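Local coordinates for polysialic acid O-acetyltransferase (Escherichia coli, PDB 3JQY), which transfers acetyl groups from acetyl-CoA to the O7 or O9 hydroxyls of capsular polysialic acid, acting on long polymers as a homotrimer of left-handed beta-helices, at residues K63-V77 with N84-I98. Residues are numbered along the deposited sequence; the frame is centred on the assembly and turned at random.
Sequences KLIIEDDVECRWLTV and NYVRIHKNSKIKGDI
Glu67 reaches across to the next coil of the left-handed beta-helix, where Arg87 grips it side-on. Both NE and NH2 of Arg87 donate to Glu67 OE2 in a salt bridge, the NH2 bond at 2.7 Å, and the oxygen lies almost in the guanidinium plane. A fully extended chain (chi1 179°) carries that guanidinium against one face of the His89 ring, whose NE2 sits over its centre and whose ND1 is bound to Ile108 O. The other carboxylate oxygen, Glu67 OE1, takes the backbone N-H of Lys90 at 2.9 Å from above the carboxylate plane. A glutamine here would probably weaken the hold on Arg87, leaving its charge without a carboxylate mate. Between the backbones, strands 63-66 and 85-88 run parallel in register, Ile88 N giving a hydrogen bond to Ile65 O at 2.8 Å; a beta bulge between Cys72 and Leu75 shifts the register by one at the corner, and Gly96 has backbone angles that suit a residue without a side chain. Inside the coil, apolar side chains stack: Leu64 CD1 lies 3.8 Å from Val86 CG1, Val70 CG1 meets Ile88 CG2 at 3.8 Å, Cys72 SG touches Ile94 CG2 at 3.7 Å, and Leu75 meets Ile88 tip to tip. Outside, Ile65 CD1 meets the Tyr85 ring obliquely, 3.7 Å from its CE1. Waters join the outer polar groups, one linking Glu71 OE2, also bound by Asn49, to Lys93 NZ. Away from the residues thought to bind acetyl-CoA, these two coils continue the parallel stack: strand 41-44 pairs with 63-66 on one side, and strand 105-108 follows 85-88 on the other.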
loop_
_atom_site.group_PDB
_atom_site.type_symbol
_atom_site.label_atom_id
_atom_site.label_comp_id
_atom_site.label_asym_id
_atom_site.label_seq_id
_atom_site.Cartn_x
_atom_site.Cartn_y
_atom_site.Cartn_z
ATOM N N LYS B 63 -19.470 -25.436 5.274
ATOM C CA LYS B 63 -19.313 -25.544 6.718
ATOM C C LYS B 63 -18.344 -24.510 7.275
ATOM O O LYS B 63 -17.227 -24.354 6.772
ATOM C CB LYS B 63 -18.869 -26.949 7.121
ATOM C CG LYS B 63 -18.994 -27.213 8.632
ATOM C CD LYS B 63 -18.717 -28.674 8.975
ATOM C CE LYS B 63 -18.898 -28.943 10.463
ATOM N NZ LYS B 63 -18.613 -30.367 10.799
ATOM N N LEU B 64 -18.795 -23.802 8.306
ATOM C CA LEU B 64 -17.946 -22.901 9.081
ATOM C C LEU B 64 -17.860 -23.432 10.505
ATOM O O LEU B 64 -18.888 -23.648 11.151
ATOM C CB LEU B 64 -18.522 -21.488 9.099
ATOM C CG LEU B 64 -17.868 -20.494 10.067
ATOM C CD1 LEU B 64 -16.398 -20.319 9.735
ATOM C CD2 LEU B 64 -18.589 -19.153 10.051
ATOM N N ILE B 65 -16.636 -23.643 10.975
ATOM C CA ILE B 65 -16.384 -24.093 12.338
ATOM C C ILE B 65 -15.489 -23.075 13.026
ATOM O O ILE B 65 -14.392 -22.781 12.545
ATOM C CB ILE B 65 -15.617 -25.425 12.357
ATOM C CG1 ILE B 65 -16.445 -26.538 11.724
ATOM C CG2 ILE B 65 -15.203 -25.787 13.797
ATOM C CD1 ILE B 65 -15.622 -27.760 11.379
ATOM N N ILE B 66 -15.954 -22.527 14.140
ATOM C CA ILE B 66 -15.115 -21.640 14.935
ATOM C C ILE B 66 -15.073 -22.188 16.353
ATOM O O ILE B 66 -16.113 -22.369 16.981
ATOM C CB ILE B 66 -15.669 -20.203 14.964
ATOM C CG1 ILE B 66 -15.869 -19.670 13.542
ATOM C CG2 ILE B 66 -14.740 -19.292 15.777
ATOM C CD1 ILE B 66 -16.360 -18.239 13.483
ATOM N N GLU B 67 -13.873 -22.454 16.857
ATOM C CA GLU B 67 -13.738 -23.165 18.126
ATOM C C GLU B 67 -13.871 -22.259 19.353
ATOM O O GLU B 67 -13.978 -21.038 19.231
ATOM C CB GLU B 67 -12.429 -23.961 18.149
ATOM C CG GLU B 67 -12.336 -24.963 16.991
ATOM C CD GLU B 67 -11.120 -25.864 17.068
ATOM O OE1 GLU B 67 -10.271 -25.654 17.963
ATOM O OE2 GLU B 67 -11.019 -26.796 16.233
ATOM N N ASP B 68 -13.898 -22.879 20.530
ATOM C CA ASP B 68 -13.965 -22.146 21.791
ATOM C C ASP B 68 -12.787 -21.178 21.898
ATOM O O ASP B 68 -11.694 -21.447 21.379
ATOM C CB ASP B 68 -13.903 -23.115 22.975
ATOM C CG ASP B 68 -15.229 -23.817 23.253
ATOM O OD1 ASP B 68 -16.268 -23.449 22.663
ATOM O OD2 ASP B 68 -15.229 -24.749 24.090
ATOM N N ASP B 69 -13.022 -20.059 22.578
ATOM C CA ASP B 69 -11.978 -19.104 22.942
ATOM C C ASP B 69 -11.307 -18.399 21.771
ATOM O O ASP B 69 -10.229 -17.828 21.918
ATOM C CB ASP B 69 -10.937 -19.770 23.839
ATOM C CG ASP B 69 -11.535 -20.254 25.146
ATOM O OD1 ASP B 69 -12.477 -19.600 25.633
ATOM O OD2 ASP B 69 -11.073 -21.284 25.673
ATOM N N VAL B 70 -11.961 -18.422 20.617
ATOM C CA VAL B 70 -11.526 -17.605 19.505
ATOM C C VAL B 70 -12.095 -16.198 19.700
ATOM O O VAL B 70 -13.208 -16.033 20.202
ATOM C CB VAL B 70 -11.998 -18.218 18.173
ATOM C CG1 VAL B 70 -11.628 -17.312 16.996
ATOM C CG2 VAL B 70 -11.395 -19.605 18.002
ATOM N N GLU B 71 -11.317 -15.182 19.343
ATOM C CA GLU B 71 -11.819 -13.821 19.333
ATOM C C GLU B 71 -12.030 -13.384 17.889
ATOM O O GLU B 71 -11.074 -13.285 17.127
ATOM C CB GLU B 71 -10.807 -12.888 20.001
ATOM C CG GLU B 71 -11.092 -11.409 19.803
ATOM C CD GLU B 71 -9.935 -10.539 20.270
ATOM O OE1 GLU B 71 -9.286 -9.892 19.416
ATOM O OE2 GLU B 71 -9.666 -10.510 21.489
ATOM N N CYS B 72 -13.283 -13.154 17.513
ATOM C CA CYS B 72 -13.614 -12.650 16.187
ATOM C C CYS B 72 -14.138 -11.240 16.340
ATOM O O CYS B 72 -15.123 -11.020 17.042
ATOM C CB CYS B 72 -14.702 -13.502 15.541
ATOM S SG CYS B 72 -14.259 -15.224 15.331
ATOM N N ARG B 73 -13.472 -10.287 15.699
ATOM C CA ARG B 73 -13.938 -8.905 15.699
ATOM C C ARG B 73 -13.975 -8.354 14.279
ATOM O O ARG B 73 -12.960 -8.340 13.575
ATOM C CB ARG B 73 -13.063 -8.041 16.618
ATOM C CG ARG B 73 -13.065 -8.534 18.064
ATOM C CD ARG B 73 -12.042 -7.808 18.923
ATOM N NE ARG B 73 -12.361 -6.392 19.088
ATOM C CZ ARG B 73 -13.222 -5.915 19.983
ATOM N NH1 ARG B 73 -13.870 -6.739 20.801
ATOM N NH2 ARG B 73 -13.434 -4.607 20.059
ATOM N N TRP B 74 -15.157 -7.918 13.864
ATOM C CA TRP B 74 -15.383 -7.472 12.493
ATOM C C TRP B 74 -14.907 -8.510 11.487
ATOM O O TRP B 74 -14.288 -8.187 10.478
ATOM C CB TRP B 74 -14.738 -6.105 12.247
ATOM C CG TRP B 74 -15.460 -5.039 12.985
ATOM C CD1 TRP B 74 -16.613 -4.414 12.603
ATOM C CD2 TRP B 74 -15.107 -4.490 14.254
ATOM N NE1 TRP B 74 -16.994 -3.502 13.555
ATOM C CE2 TRP B 74 -16.085 -3.528 14.580
ATOM C CE3 TRP B 74 -14.053 -4.709 15.144
ATOM C CZ2 TRP B 74 -16.040 -2.785 15.756
ATOM C CZ3 TRP B 74 -14.011 -3.973 16.317
ATOM C CH2 TRP B 74 -14.999 -3.023 16.611
ATOM N N LEU B 75 -15.208 -9.767 11.783
ATOM C CA LEU B 75 -14.926 -10.847 10.848
ATOM C C LEU B 75 -16.144 -11.079 9.951
ATOM O O LEU B 75 -17.272 -11.157 10.442
ATOM C CB LEU B 75 -14.613 -12.125 11.624
ATOM C CG LEU B 75 -14.497 -13.392 10.774
ATOM C CD1 LEU B 75 -13.251 -13.325 9.906
ATOM C CD2 LEU B 75 -14.473 -14.628 11.662
ATOM N N THR B 76 -15.908 -11.181 8.644
ATOM C CA THR B 76 -16.944 -11.549 7.683
ATOM C C THR B 76 -16.450 -12.772 6.926
ATOM O O THR B 76 -15.360 -12.753 6.359
ATOM C CB THR B 76 -17.228 -10.420 6.669
ATOM O OG1 THR B 76 -17.626 -9.232 7.362
ATOM C CG2 THR B 76 -18.345 -10.830 5.696
ATOM N N VAL B 77 -17.242 -13.837 6.946
ATOM C CA VAL B 77 -16.929 -15.051 6.196
ATOM C C VAL B 77 -17.999 -15.243 5.135
ATOM O O VAL B 77 -19.178 -15.371 5.453
ATOM C CB VAL B 77 -16.891 -16.297 7.103
ATOM C CG1 VAL B 77 -16.481 -17.505 6.302
ATOM C CG2 VAL B 77 -15.934 -16.081 8.270
ATOM N N ASN B 84 -17.576 -25.679 0.394
ATOM C CA ASN B 84 -16.485 -24.947 1.037
ATOM C C ASN B 84 -16.403 -25.280 2.520
ATOM O O ASN B 84 -17.386 -25.715 3.118
ATOM C CB ASN B 84 -16.695 -23.433 0.898
ATOM C CG ASN B 84 -16.738 -22.976 -0.548
ATOM O OD1 ASN B 84 -15.716 -22.924 -1.221
ATOM N ND2 ASN B 84 -17.920 -22.613 -1.016
ATOM N N TYR B 85 -15.234 -25.043 3.115
ATOM C CA TYR B 85 -14.963 -25.419 4.504
ATOM C C TYR B 85 -14.026 -24.380 5.097
ATOM O O TYR B 85 -12.972 -24.096 4.530
ATOM C CB TYR B 85 -14.289 -26.792 4.533
ATOM C CG TYR B 85 -13.884 -27.318 5.898
ATOM C CD1 TYR B 85 -14.785 -28.010 6.698
ATOM C CD2 TYR B 85 -12.585 -27.149 6.368
ATOM C CE1 TYR B 85 -14.407 -28.509 7.939
ATOM C CE2 TYR B 85 -12.198 -27.645 7.605
ATOM C CZ TYR B 85 -13.111 -28.320 8.384
ATOM O OH TYR B 85 -12.713 -28.803 9.610
ATOM N N VAL B 86 -14.428 -23.791 6.217
ATOM C CA VAL B 86 -13.579 -22.851 6.942
ATOM C C VAL B 86 -13.543 -23.282 8.407
ATOM O O VAL B 86 -14.591 -23.471 9.034
ATOM C CB VAL B 86 -14.108 -21.399 6.845
ATOM C CG1 VAL B 86 -13.257 -20.443 7.689
ATOM C CG2 VAL B 86 -14.143 -20.932 5.387
ATOM N N ARG B 87 -12.338 -23.454 8.945
ATOM C CA ARG B 87 -12.195 -23.841 10.341
ATOM C C ARG B 87 -11.201 -22.934 11.029
ATOM O O ARG B 87 -10.056 -22.790 10.579
ATOM C CB ARG B 87 -11.730 -25.290 10.481
ATOM C CG ARG B 87 -11.544 -25.729 11.931
ATOM C CD ARG B 87 -11.026 -27.174 12.016
ATOM N NE ARG B 87 -10.828 -27.605 13.404
ATOM C CZ ARG B 87 -10.359 -28.798 13.763
ATOM N NH1 ARG B 87 -10.031 -29.692 12.838
ATOM N NH2 ARG B 87 -10.212 -29.098 15.050
ATOM N N ILE B 88 -11.645 -22.324 12.119
ATOM C CA ILE B 88 -10.795 -21.438 12.893
ATOM C C ILE B 88 -10.545 -22.066 14.259
ATOM O O ILE B 88 -11.468 -22.241 15.049
ATOM C CB ILE B 88 -11.434 -20.052 13.031
ATOM C CG1 ILE B 88 -11.692 -19.454 11.642
ATOM C CG2 ILE B 88 -10.549 -19.130 13.864
ATOM C CD1 ILE B 88 -12.325 -18.082 11.662
ATOM N N HIS B 89 -9.290 -22.412 14.521
ATOM C CA HIS B 89 -8.932 -23.178 15.719
ATOM C C HIS B 89 -8.891 -22.340 16.998
ATOM O O HIS B 89 -8.757 -21.118 16.955
ATOM C CB HIS B 89 -7.575 -23.859 15.531
ATOM C CG HIS B 89 -7.611 -25.080 14.664
ATOM N ND1 HIS B 89 -7.809 -25.025 13.301
ATOM C CD2 HIS B 89 -7.435 -26.390 14.966
ATOM C CE1 HIS B 89 -7.769 -26.248 12.802
ATOM N NE2 HIS B 89 -7.545 -27.094 13.791
ATOM N N LYS B 90 -8.977 -23.024 18.137
ATOM C CA LYS B 90 -9.091 -22.374 19.443
ATOM C C LYS B 90 -7.994 -21.367 19.759
ATOM O O LYS B 90 -6.847 -21.506 19.318
ATOM C CB LYS B 90 -9.143 -23.437 20.549
ATOM C CG LYS B 90 -7.978 -24.406 20.507
ATOM C CD LYS B 90 -7.845 -25.192 21.814
ATOM C CE LYS B 90 -9.073 -26.043 22.097
ATOM N NZ LYS B 90 -8.931 -26.819 23.369
ATOM N N ASN B 91 -8.375 -20.340 20.515
ATOM C CA ASN B 91 -7.451 -19.357 21.073
ATOM C C ASN B 91 -6.799 -18.438 20.047
ATOM O O ASN B 91 -5.841 -17.735 20.353
ATOM C CB ASN B 91 -6.399 -20.044 21.937
ATOM C CG ASN B 91 -6.988 -20.610 23.209
ATOM O OD1 ASN B 91 -7.463 -19.865 24.063
ATOM N ND2 ASN B 91 -6.972 -21.930 23.337
ATOM N N SER B 92 -7.321 -18.439 18.831
ATOM C CA SER B 92 -6.848 -17.526 17.800
ATOM C C SER B 92 -7.589 -16.196 17.906
ATOM O O SER B 92 -8.607 -16.094 18.589
ATOM C CB SER B 92 -7.055 -18.133 16.412
ATOM O OG SER B 92 -8.413 -18.495 16.221
ATOM N N LYS B 93 -7.080 -15.180 17.221
ATOM C CA LYS B 93 -7.721 -13.875 17.210
ATOM C C LYS B 93 -7.794 -13.422 15.767
ATOM O O LYS B 93 -6.769 -13.362 15.088
ATOM C CB LYS B 93 -6.906 -12.863 18.017
ATOM C CG LYS B 93 -6.703 -13.251 19.476
ATOM C CD LYS B 93 -6.077 -12.097 20.241
ATOM C CE LYS B 93 -5.848 -12.455 21.696
ATOM N NZ LYS B 93 -5.280 -11.296 22.442
ATOM N N ILE B 94 -8.994 -13.106 15.292
ATOM C CA ILE B 94 -9.163 -12.834 13.868
ATOM C C ILE B 94 -10.071 -11.644 13.582
ATOM O O ILE B 94 -11.021 -11.356 14.326
ATOM C CB ILE B 94 -9.674 -14.082 13.120
ATOM C CG1 ILE B 94 -9.682 -13.835 11.609
ATOM C CG2 ILE B 94 -11.044 -14.478 13.630
ATOM C CD1 ILE B 94 -9.696 -15.094 10.778
ATOM N N LYS B 95 -9.728 -10.940 12.507
ATOM C CA LYS B 95 -10.506 -9.842 11.964
ATOM C C LYS B 95 -10.430 -9.975 10.444
ATOM O O LYS B 95 -9.625 -10.747 9.931
ATOM C CB LYS B 95 -9.891 -8.501 12.380
ATOM C CG LYS B 95 -9.646 -8.379 13.876
ATOM C CD LYS B 95 -9.191 -6.983 14.265
ATOM C CE LYS B 95 -8.841 -6.936 15.746
ATOM N NZ LYS B 95 -9.046 -5.577 16.314
ATOM N N GLY B 96 -11.259 -9.228 9.724
ATOM C CA GLY B 96 -11.147 -9.178 8.277
ATOM C C GLY B 96 -12.164 -9.975 7.485
ATOM O O GLY B 96 -13.258 -10.282 7.962
ATOM N N ASP B 97 -11.791 -10.302 6.252
ATOM C CA ASP B 97 -12.717 -10.916 5.316
ATOM C C ASP B 97 -12.154 -12.214 4.775
ATOM O O ASP B 97 -11.078 -12.227 4.181
ATOM C CB ASP B 97 -12.982 -9.963 4.154
ATOM C CG ASP B 97 -13.720 -8.709 4.591
ATOM O OD1 ASP B 97 -13.097 -7.629 4.608
ATOM O OD2 ASP B 97 -14.916 -8.811 4.936
ATOM N N ILE B 98 -12.893 -13.302 4.966
ATOM C CA ILE B 98 -12.511 -14.584 4.399
ATOM C C ILE B 98 -13.553 -14.997 3.372
ATOM O O ILE B 98 -14.721 -15.160 3.706
ATOM C CB ILE B 98 -12.445 -15.688 5.471
ATOM C CG1 ILE B 98 -11.393 -15.351 6.535
ATOM C CG2 ILE B 98 -12.146 -17.033 4.820
ATOM C CD1 ILE B 98 -11.376 -16.344 7.695
HETATM O O HOH W 1 -8.489 -15.716 21.502
HETATM O O HOH W 2 -8.489 -22.234 26.202
HETATM O O HOH W 3 -9.621 -10.041 16.867
HETATM O O HOH W 4 -7.396 -9.312 22.568
HETATM O O HOH W 5 -15.088 -7.783 7.842
#